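Local structure of R.Pab1 family restriction endonuclease (Campylobacter coli, 7CFA) at residues Asn149-Glu154 with Val176-Asn181; Gly168-Cys173 with Leu215-Ile220. The protein is a restriction DNA glycosylase of the R.PabI family, which probably excises a base from its recognition sequence and cleaves the DNA at the resulting abasic site. The protein carries 2 engineered substitutions. One frame throughout, in Å; residues are numbered along the deposited sequence.

Contact 1. Residues Asn149-Glu154 with Val176-Asn181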
ATOM      1  N   ASN A 149      -2.634  22.830 -17.015  1.00105.06           N
ATOM      2  CA  ASN A 149      -3.109  22.689 -15.643  1.00104.29           C
ATOM      3  C   ASN A 149      -4.066  21.518 -15.454  1.00 95.80           C
ATOM      4  O   ASN A 149      -4.457  21.239 -14.316  1.00 98.59           O
ATOM      5  CB  ASN A 149      -3.780  23.986 -15.185  1.00110.53           C
ATOM      6  CG  ASN A 149      -2.784  25.110 -14.965  1.00114.99           C
ATOM      7  OD1 ASN A 149      -1.632  24.871 -14.603  1.00118.82           O
ATOM      8  ND2 ASN A 149      -3.226  26.343 -15.183  1.00115.00           N
ATOM      9  N   GLU A 150      -4.447  20.823 -16.527  1.00 82.90           N
ATOM     10  CA  GLU A 150      -5.308  19.656 -16.385  1.00 75.20           C
ATOM     11  C   GLU A 150      -4.516  18.396 -16.054  1.00 67.24           C
ATOM     12  O   GLU A 150      -5.050  17.487 -15.409  1.00 63.76           O
ATOM     13  CB  GLU A 150      -6.117  19.448 -17.667  1.00 82.56           C
ATOM     14  CG  GLU A 150      -6.925  20.663 -18.102  1.00 96.35           C
ATOM     15  CD  GLU A 150      -8.168  20.882 -17.258  1.00108.47           C
ATOM     16  OE1 GLU A 150      -8.929  19.915 -17.050  1.00114.13           O
ATOM     17  OE2 GLU A 150      -8.384  22.026 -16.803  1.00113.63           O
ATOM     18  N   PHE A 151      -3.256  18.327 -16.471  1.00 55.31           N
ATOM     19  CA  PHE A 151      -2.442  17.129 -16.318  1.00 56.68           C
ATOM     20  C   PHE A 151      -1.466  17.278 -15.158  1.00 52.26           C
ATOM     21  O   PHE A 151      -0.909  18.356 -14.933  1.00 57.12           O
ATOM     22  CB  PHE A 151      -1.667  16.830 -17.604  1.00 55.58           C
ATOM     23  CG  PHE A 151      -2.541  16.454 -18.765  1.00 58.11           C
ATOM     24  CD1 PHE A 151      -3.023  17.420 -19.632  1.00 62.88           C
ATOM     25  CD2 PHE A 151      -2.881  15.133 -18.989  1.00 48.53           C
ATOM     26  CE1 PHE A 151      -3.827  17.072 -20.701  1.00 62.80           C
ATOM     27  CE2 PHE A 151      -3.684  14.777 -20.054  1.00 49.39           C
ATOM     28  CZ  PHE A 151      -4.159  15.747 -20.911  1.00 54.75           C
ATOM     29  N   LEU A 152      -1.267  16.186 -14.424  1.00 46.78           N
ATOM     30  CA  LEU A 152      -0.262  16.135 -13.373  1.00 49.79           C
ATOM     31  C   LEU A 152       0.230  14.704 -13.247  1.00 45.75           C
ATOM     32  O   LEU A 152      -0.438  13.755 -13.667  1.00 48.77           O
ATOM     33  CB  LEU A 152      -0.807  16.639 -12.027  1.00 51.96           C
ATOM     34  CG  LEU A 152      -1.864  15.816 -11.279  1.00 53.42           C
ATOM     35  CD1 LEU A 152      -1.240  14.776 -10.348  1.00 47.98           C
ATOM     36  CD2 LEU A 152      -2.794  16.731 -10.499  1.00 50.30           C
ATOM     37  N   SER A 153       1.412  14.558 -12.661  1.00 45.12           N
ATOM     38  CA  SER A 153       1.943  13.254 -12.305  1.00 40.25           C
ATOM     39  C   SER A 153       2.346  13.274 -10.840  1.00 40.29           C
ATOM     40  O   SER A 153       2.851  14.283 -10.339  1.00 41.25           O
ATOM     41  CB  SER A 153       3.142  12.863 -13.180  1.00 48.31           C
ATOM     42  OG  SER A 153       4.229  13.745 -12.981  1.00 67.81           O
ATOM     43  N   GLU A 154       2.101  12.165 -10.151  1.00 47.43           N
ATOM     44  CA  GLU A 154       2.453  12.032  -8.747  1.00 46.41           C
ATOM     45  C   GLU A 154       3.316  10.796  -8.547  1.00 46.38           C
ATOM     46  O   GLU A 154       3.036   9.731  -9.105  1.00 45.18           O
ATOM     47  CB  GLU A 154       1.207  11.968  -7.860  1.00 46.87           C
ATOM     48  CG  GLU A 154       0.138  10.997  -8.322  1.00 68.16           C
ATOM     49  CD  GLU A 154      -1.119  11.089  -7.477  1.00 82.95           C
ATOM     50  OE1 GLU A 154      -1.147  11.918  -6.544  1.00 77.77           O
ATOM     51  OE2 GLU A 154      -2.080  10.335  -7.746  1.00 86.12           O
ATOM     52  N   VAL A 176     -11.448  13.104 -15.976  1.00 54.01           N
ATOM     53  CA  VAL A 176     -12.179  12.163 -16.820  1.00 56.79           C
ATOM     54  C   VAL A 176     -12.888  12.886 -17.958  1.00 59.65           C
ATOM     55  O   VAL A 176     -13.029  12.338 -19.059  1.00 64.28           O
ATOM     56  CB  VAL A 176     -13.171  11.349 -15.966  1.00 62.40           C
ATOM     57  CG1 VAL A 176     -13.952  10.365 -16.830  1.00 62.80           C
ATOM     58  CG2 VAL A 176     -12.438  10.619 -14.854  1.00 58.79           C
ATOM     59  N   HIS A 177     -13.336  14.123 -17.730  1.00 60.78           N
ATOM     60  CA  HIS A 177     -14.059  14.838 -18.774  1.00 68.22           C
ATOM     61  C   HIS A 177     -13.170  15.234 -19.948  1.00 66.96           C
ATOM     62  O   HIS A 177     -13.692  15.720 -20.956  1.00 75.52           O
ATOM     63  CB  HIS A 177     -14.753  16.075 -18.194  1.00 66.34           C
ATOM     64  CG  HIS A 177     -13.816  17.087 -17.611  1.00 64.57           C
ATOM     65  ND1 HIS A 177     -13.096  17.970 -18.387  1.00 68.00           N
ATOM     66  CD2 HIS A 177     -13.492  17.365 -16.326  1.00 64.72           C
ATOM     67  CE1 HIS A 177     -12.363  18.743 -17.605  1.00 65.48           C
ATOM     68  NE2 HIS A 177     -12.585  18.398 -16.351  1.00 61.90           N
ATOM     69  N   LEU A 178     -11.853  15.037 -19.850  1.00 62.59           N
ATOM     70  CA  LEU A 178     -10.980  15.245 -20.999  1.00 61.87           C
ATOM     71  C   LEU A 178     -11.054  14.103 -22.000  1.00 57.61           C
ATOM     72  O   LEU A 178     -10.623  14.271 -23.145  1.00 59.81           O
ATOM     73  CB  LEU A 178      -9.529  15.418 -20.549  1.00 69.70           C
ATOM     74  CG  LEU A 178      -9.154  16.672 -19.763  1.00 82.72           C
ATOM     75  CD1 LEU A 178      -7.657  16.678 -19.507  1.00 85.41           C
ATOM     76  CD2 LEU A 178      -9.578  17.926 -20.507  1.00 82.68           C
ATOM     77  N   LEU A 179     -11.583  12.953 -21.598  1.00 61.40           N
ATOM     78  CA  LEU A 179     -11.605  11.782 -22.459  1.00 62.35           C
ATOM     79  C   LEU A 179     -12.747  11.863 -23.464  1.00 65.74           C
ATOM     80  O   LEU A 179     -13.809  12.429 -23.190  1.00 62.89           O
ATOM     81  CB  LEU A 179     -11.743  10.508 -21.625  1.00 55.76           C
ATOM     82  CG  LEU A 179     -10.626  10.202 -20.624  1.00 53.62           C
ATOM     83  CD1 LEU A 179     -11.026   9.048 -19.723  1.00 55.64           C
ATOM     84  CD2 LEU A 179      -9.330   9.888 -21.351  1.00 49.12           C
ATOM     85  N   LYS A 180     -12.515  11.288 -24.637  1.00 63.85           N
ATOM     86  CA  LYS A 180     -13.547  11.136 -25.651  1.00 71.72           C
ATOM     87  C   LYS A 180     -14.118   9.725 -25.589  1.00 77.38           C
ATOM     88  O   LYS A 180     -13.423   8.771 -25.232  1.00 71.22           O
ATOM     89  CB  LYS A 180     -12.993  11.413 -27.049  1.00 69.84           C
ATOM     90  CG  LYS A 180     -12.396  12.799 -27.225  1.00 69.86           C
ATOM     91  CD  LYS A 180     -11.900  13.015 -28.646  1.00 71.20           C
ATOM     92  CE  LYS A 180     -10.757  12.072 -28.986  1.00 65.73           C
ATOM     93  NZ  LYS A 180     -10.225  12.310 -30.357  1.00 61.69           N
ATOM     94  N   ASN A 181     -15.397   9.601 -25.932  1.00 74.49           N
ATOM     95  CA  ASN A 181     -16.033   8.293 -25.991  1.00 77.10           C
ATOM     96  C   ASN A 181     -15.661   7.621 -27.313  1.00 80.00           C
ATOM     97  O   ASN A 181     -14.773   8.074 -28.040  1.00 78.22           O
ATOM     98  CB  ASN A 181     -17.543   8.421 -25.799  1.00 86.80           C
ATOM     99  CG  ASN A 181     -18.195   9.331 -26.828  1.00 93.70           C
ATOM    100  OD1 ASN A 181     -17.565   9.751 -27.798  1.00100.58           O
ATOM    101  ND2 ASN A 181     -19.471   9.633 -26.619  1.00 90.15           N
TER
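Leu178 reaches across from the 3-10 turn 176-178 and sets its CD1 methyl between two residues that lead into strand 152-159, Glu150 and Phe151. CD1 lies 3.7 Å from Glu150 CB and 3.9 Å from Phe151 CZ, so a single branch meets the root of one side chain and the far end of the other. It approaches the phenyl ring obliquely, beside the CE1 and CZ carbons. The other methyl, CD2, turns to the carboxylate instead, 4.0 Å from Glu150 OE1. Glu150 bends at chi2 (-75°), which brings its carboxylate past the CD2 methyl of Leu178 to the imidazole of His177. The two polar side chains run nearly perpendicular, their flat groups inclined at 60°. OE1 comes within 3.7 Å of His177 CE1, while the separation from His177 NE2 is 4.0 Å, and no hydrogen bond spans the segments. Behind the contact, Phe151 packs on Ile210 of helix 208-219, and Glu150 also touches Pro175 at the end of strand 166-175. The Leu178 carbonyl oxygen accepts a hydrogen bond from Arg186 NE. The contact thus joins the entry to one strand with the turn leaving its antiparallel neighbour, chiefly through apolar carbon surface, with the carboxylate merely near the imidazole.

Contact 2. Residues Gly168-Cys173 with Leu215-Ile220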
ATOM      1  N   GLY A 168      10.069   4.648  -6.196  1.00 54.65           N
ATOM      2  CA  GLY A 168       9.045   5.583  -6.636  1.00 50.28           C
ATOM      3  C   GLY A 168       8.135   4.944  -7.672  1.00 51.21           C
ATOM      4  O   GLY A 168       8.601   4.268  -8.591  1.00 54.54           O
ATOM      5  N   MET A 169       6.833   5.156  -7.496  1.00 53.43           N
ATOM      6  CA  MET A 169       5.815   4.738  -8.451  1.00 52.22           C
ATOM      7  C   MET A 169       5.171   5.986  -9.033  1.00 41.83           C
ATOM      8  O   MET A 169       4.607   6.799  -8.293  1.00 41.31           O
ATOM      9  CB  MET A 169       4.763   3.847  -7.790  1.00 59.53           C
ATOM     10  CG  MET A 169       5.179   2.394  -7.617  1.00 82.00           C
ATOM     11  SD  MET A 169       6.539   2.164  -6.456  1.00100.98           S
ATOM     12  CE  MET A 169       5.795   2.764  -4.941  1.00 98.02           C
ATOM     13  N   LEU A 170       5.258   6.140 -10.350  1.00 44.63           N
ATOM     14  CA  LEU A 170       4.738   7.322 -11.023  1.00 38.00           C
ATOM     15  C   LEU A 170       3.318   7.057 -11.503  1.00 41.19           C
ATOM     16  O   LEU A 170       3.043   6.017 -12.109  1.00 37.32           O
ATOM     17  CB  LEU A 170       5.638   7.712 -12.198  1.00 39.33           C
ATOM     18  CG  LEU A 170       5.395   9.061 -12.884  1.00 44.95           C
ATOM     19  CD1 LEU A 170       6.709   9.637 -13.386  1.00 48.56           C
ATOM     20  CD2 LEU A 170       4.409   8.927 -14.035  1.00 38.50           C
ATOM     21  N   TYR A 171       2.422   8.000 -11.227  1.00 39.49           N
ATOM     22  CA  TYR A 171       1.037   7.931 -11.667  1.00 43.59           C
ATOM     23  C   TYR A 171       0.732   9.148 -12.525  1.00 44.59           C
ATOM     24  O   TYR A 171       1.085  10.273 -12.158  1.00 40.25           O
ATOM     25  CB  TYR A 171       0.080   7.858 -10.475  1.00 40.06           C
ATOM     26  CG  TYR A 171       0.219   6.589  -9.666  1.00 41.99           C
ATOM     27  CD1 TYR A 171       1.159   6.493  -8.646  1.00 46.10           C
ATOM     28  CD2 TYR A 171      -0.582   5.485  -9.926  1.00 41.20           C
ATOM     29  CE1 TYR A 171       1.294   5.333  -7.906  1.00 48.81           C
ATOM     30  CE2 TYR A 171      -0.457   4.320  -9.189  1.00 46.68           C
ATOM     31  CZ  TYR A 171       0.483   4.250  -8.181  1.00 55.25           C
ATOM     32  OH  TYR A 171       0.615   3.096  -7.446  1.00 57.28           O
ATOM     33  N   PHE A 172       0.092   8.919 -13.665  1.00 43.79           N
ATOM     34  CA  PHE A 172      -0.283   9.977 -14.594  1.00 39.71           C
ATOM     35  C   PHE A 172      -1.770  10.260 -14.421  1.00 40.45           C
ATOM     36  O   PHE A 172      -2.597   9.350 -14.550  1.00 38.61           O
ATOM     37  CB  PHE A 172       0.044   9.561 -16.028  1.00 42.31           C
ATOM     38  CG  PHE A 172      -0.225  10.624 -17.052  1.00 42.33           C
ATOM     39  CD1 PHE A 172       0.112  11.946 -16.809  1.00 38.54           C
ATOM     40  CD2 PHE A 172      -0.795  10.294 -18.271  1.00 37.15           C
ATOM     41  CE1 PHE A 172      -0.128  12.921 -17.760  1.00 42.08           C
ATOM     42  CE2 PHE A 172      -1.035  11.262 -19.224  1.00 39.67           C
ATOM     43  CZ  PHE A 172      -0.701  12.576 -18.969  1.00 45.20           C
ATOM     44  N   CYS A 173      -2.110  11.511 -14.118  1.00 37.40           N
ATOM     45  CA  CYS A 173      -3.467  11.872 -13.738  1.00 42.86           C
ATOM     46  C   CYS A 173      -3.994  13.021 -14.586  1.00 51.04           C
ATOM     47  O   CYS A 173      -3.247  13.927 -14.973  1.00 52.41           O
ATOM     48  CB  CYS A 173      -3.540  12.253 -12.254  1.00 49.33           C
ATOM     49  SG  CYS A 173      -2.890  10.991 -11.133  1.00 49.75           S
ATOM     50  N   LEU A 215       8.892  11.641 -19.538  1.00 39.88           N
ATOM     51  CA  LEU A 215      10.072  10.820 -19.779  1.00 44.97           C
ATOM     52  C   LEU A 215      11.270  11.353 -19.003  1.00 46.22           C
ATOM     53  O   LEU A 215      12.036  10.579 -18.416  1.00 44.70           O
ATOM     54  CB  LEU A 215      10.384  10.771 -21.274  1.00 40.85           C
ATOM     55  CG  LEU A 215      11.458   9.764 -21.689  1.00 47.29           C
ATOM     56  CD1 LEU A 215      10.953   8.343 -21.490  1.00 46.05           C
ATOM     57  CD2 LEU A 215      11.897   9.991 -23.128  1.00 48.62           C
ATOM     58  N   LYS A 216      11.440  12.677 -18.984  1.00 43.80           N
ATOM     59  CA  LYS A 216      12.540  13.273 -18.234  1.00 51.09           C
ATOM     60  C   LYS A 216      12.413  13.000 -16.740  1.00 50.13           C
ATOM     61  O   LYS A 216      13.425  12.790 -16.062  1.00 51.87           O
ATOM     62  CB  LYS A 216      12.600  14.779 -18.499  1.00 47.97           C
ATOM     63  CG  LYS A 216      13.809  15.466 -17.889  1.00 52.65           C
ATOM     64  CD  LYS A 216      13.898  16.930 -18.299  1.00 63.78           C
ATOM     65  CE  LYS A 216      12.739  17.739 -17.745  1.00 76.88           C
ATOM     66  NZ  LYS A 216      12.893  19.193 -18.036  1.00 81.15           N
ATOM     67  N   ILE A 217      11.185  12.989 -16.215  1.00 44.16           N
ATOM     68  CA  ILE A 217      10.988  12.737 -14.791  1.00 43.13           C
ATOM     69  C   ILE A 217      11.325  11.291 -14.449  1.00 44.79           C
ATOM     70  O   ILE A 217      11.937  11.014 -13.410  1.00 51.11           O
ATOM     71  CB  ILE A 217       9.552  13.106 -14.378  1.00 38.05           C
ATOM     72  CG1 ILE A 217       9.348  14.618 -14.494  1.00 43.04           C
ATOM     73  CG2 ILE A 217       9.260  12.637 -12.959  1.00 39.76           C
ATOM     74  CD1 ILE A 217       7.932  15.065 -14.220  1.00 49.45           C
ATOM     75  N   PHE A 218      10.931  10.345 -15.308  1.00 41.47           N
ATOM     76  CA  PHE A 218      11.364   8.963 -15.118  1.00 41.33           C
ATOM     77  C   PHE A 218      12.883   8.871 -15.065  1.00 46.36           C
ATOM     78  O   PHE A 218      13.439   8.114 -14.262  1.00 45.57           O
ATOM     79  CB  PHE A 218      10.823   8.069 -16.237  1.00 40.88           C
ATOM     80  CG  PHE A 218       9.463   7.491 -15.959  1.00 42.17           C
ATOM     81  CD1 PHE A 218       9.301   6.478 -15.027  1.00 47.78           C
ATOM     82  CD2 PHE A 218       8.350   7.942 -16.649  1.00 52.08           C
ATOM     83  CE1 PHE A 218       8.054   5.936 -14.777  1.00 46.17           C
ATOM     84  CE2 PHE A 218       7.098   7.406 -16.405  1.00 50.21           C
ATOM     85  CZ  PHE A 218       6.948   6.402 -15.468  1.00 47.97           C
ATOM     86  N   GLY A 219      13.570   9.655 -15.900  1.00 39.17           N
ATOM     87  CA  GLY A 219      15.018   9.582 -15.996  1.00 53.64           C
ATOM     88  C   GLY A 219      15.759   9.987 -14.739  1.00 46.46           C
ATOM     89  O   GLY A 219      16.936   9.643 -14.593  1.00 53.61           O
ATOM     90  N   ILE A 220      15.105  10.712 -13.831  1.00 42.30           N
ATOM     91  CA  ILE A 220      15.730  11.120 -12.578  1.00 45.98           C
ATOM     92  C   ILE A 220      15.214  10.312 -11.393  1.00 48.42           C
ATOM     93  O   ILE A 220      15.526  10.636 -10.244  1.00 55.04           O
ATOM     94  CB  ILE A 220      15.542  12.623 -12.326  1.00 47.98           C
ATOM     95  CG1 ILE A 220      14.091  12.920 -11.937  1.00 48.55           C
ATOM     96  CG2 ILE A 220      15.942  13.420 -13.555  1.00 45.80           C
ATOM     97  CD1 ILE A 220      13.857  14.345 -11.490  1.00 49.55           C
TER
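Leu170, on the strand 166-175, and Phe218, near the C-terminal end of helix 208-219, mark the closest approach of the two backbones, with their CA atoms 8.0 Å apart. The strand is extended throughout 168-173, and 215-220 lies at the C-terminal end of the helix. There Gly219 N bonds to Leu215 O, whereas Ile220 N makes a 3.2 Å bond to Ile217 O and a weak, longer one to Lys216 O. No hydrogen bond crosses between strand and helix, and the gap is filled by side chains.

The Leu170 side chain sets out toward the helix, whereas those of Met169 and Tyr171 set out away from it. With CG anti to the backbone N (chi1 -170°), the isobutyl group extends over the ring of Phe218. Its CD1 methyl makes a CH-pi contact, 3.9 Å from the centroid of the Phe218 ring and 15° off the ring normal. The rest of the leucine follows the outer end of the same ring: CB is 3.8 Å from Phe218 CZ, and CD2 lies 3.9 Å from Phe218 CE2. From the neighbouring position on the helix, Ile217 brings its CG2 methyl to 4.0 Å from Leu170 CD1, so this one methyl meets both an aromatic face and an aliphatic branch.

Around this core, Leu170 also packs on Met214 and Ile53, and Tyr55 meets the Phe218 ring edge-to-face. Lys216 and Ile220, on either side of the touching pair in sequence, pack on Ile130 of the second subunit. Helix 208-219 thus packs through its side chains on one face of the antiparallel sheet, with Leu170 of a central strand in the buried core; dispersion and hydrophobic burial, together with the CH-pi contact, hold the two without any polar pairing.

Contacts 1 and 2 meet through the antiparallel pair of strands 152-159 and 166-175, neighbours in the same sheet; their centres are 16 Å apart. Two probable backbone hydrogen bonds tie them, Leu152 O to Cys173 N and Glu154 O to Tyr171 N, each 2.8 Å. Aromatic packing adds to this where Phe151 CD2 lies 3.4 Å from Phe172 CZ. Helix 208-219 is common to both surroundings, since Phe151 and Phe172 each touch Ile210, and Ser153 reaches Ile217. Contact 2 lies deep, about 5 Å from the chain centre to its own centre, while contact 1, at about 12 Å, is partly buried. Along the chain their segments alternate.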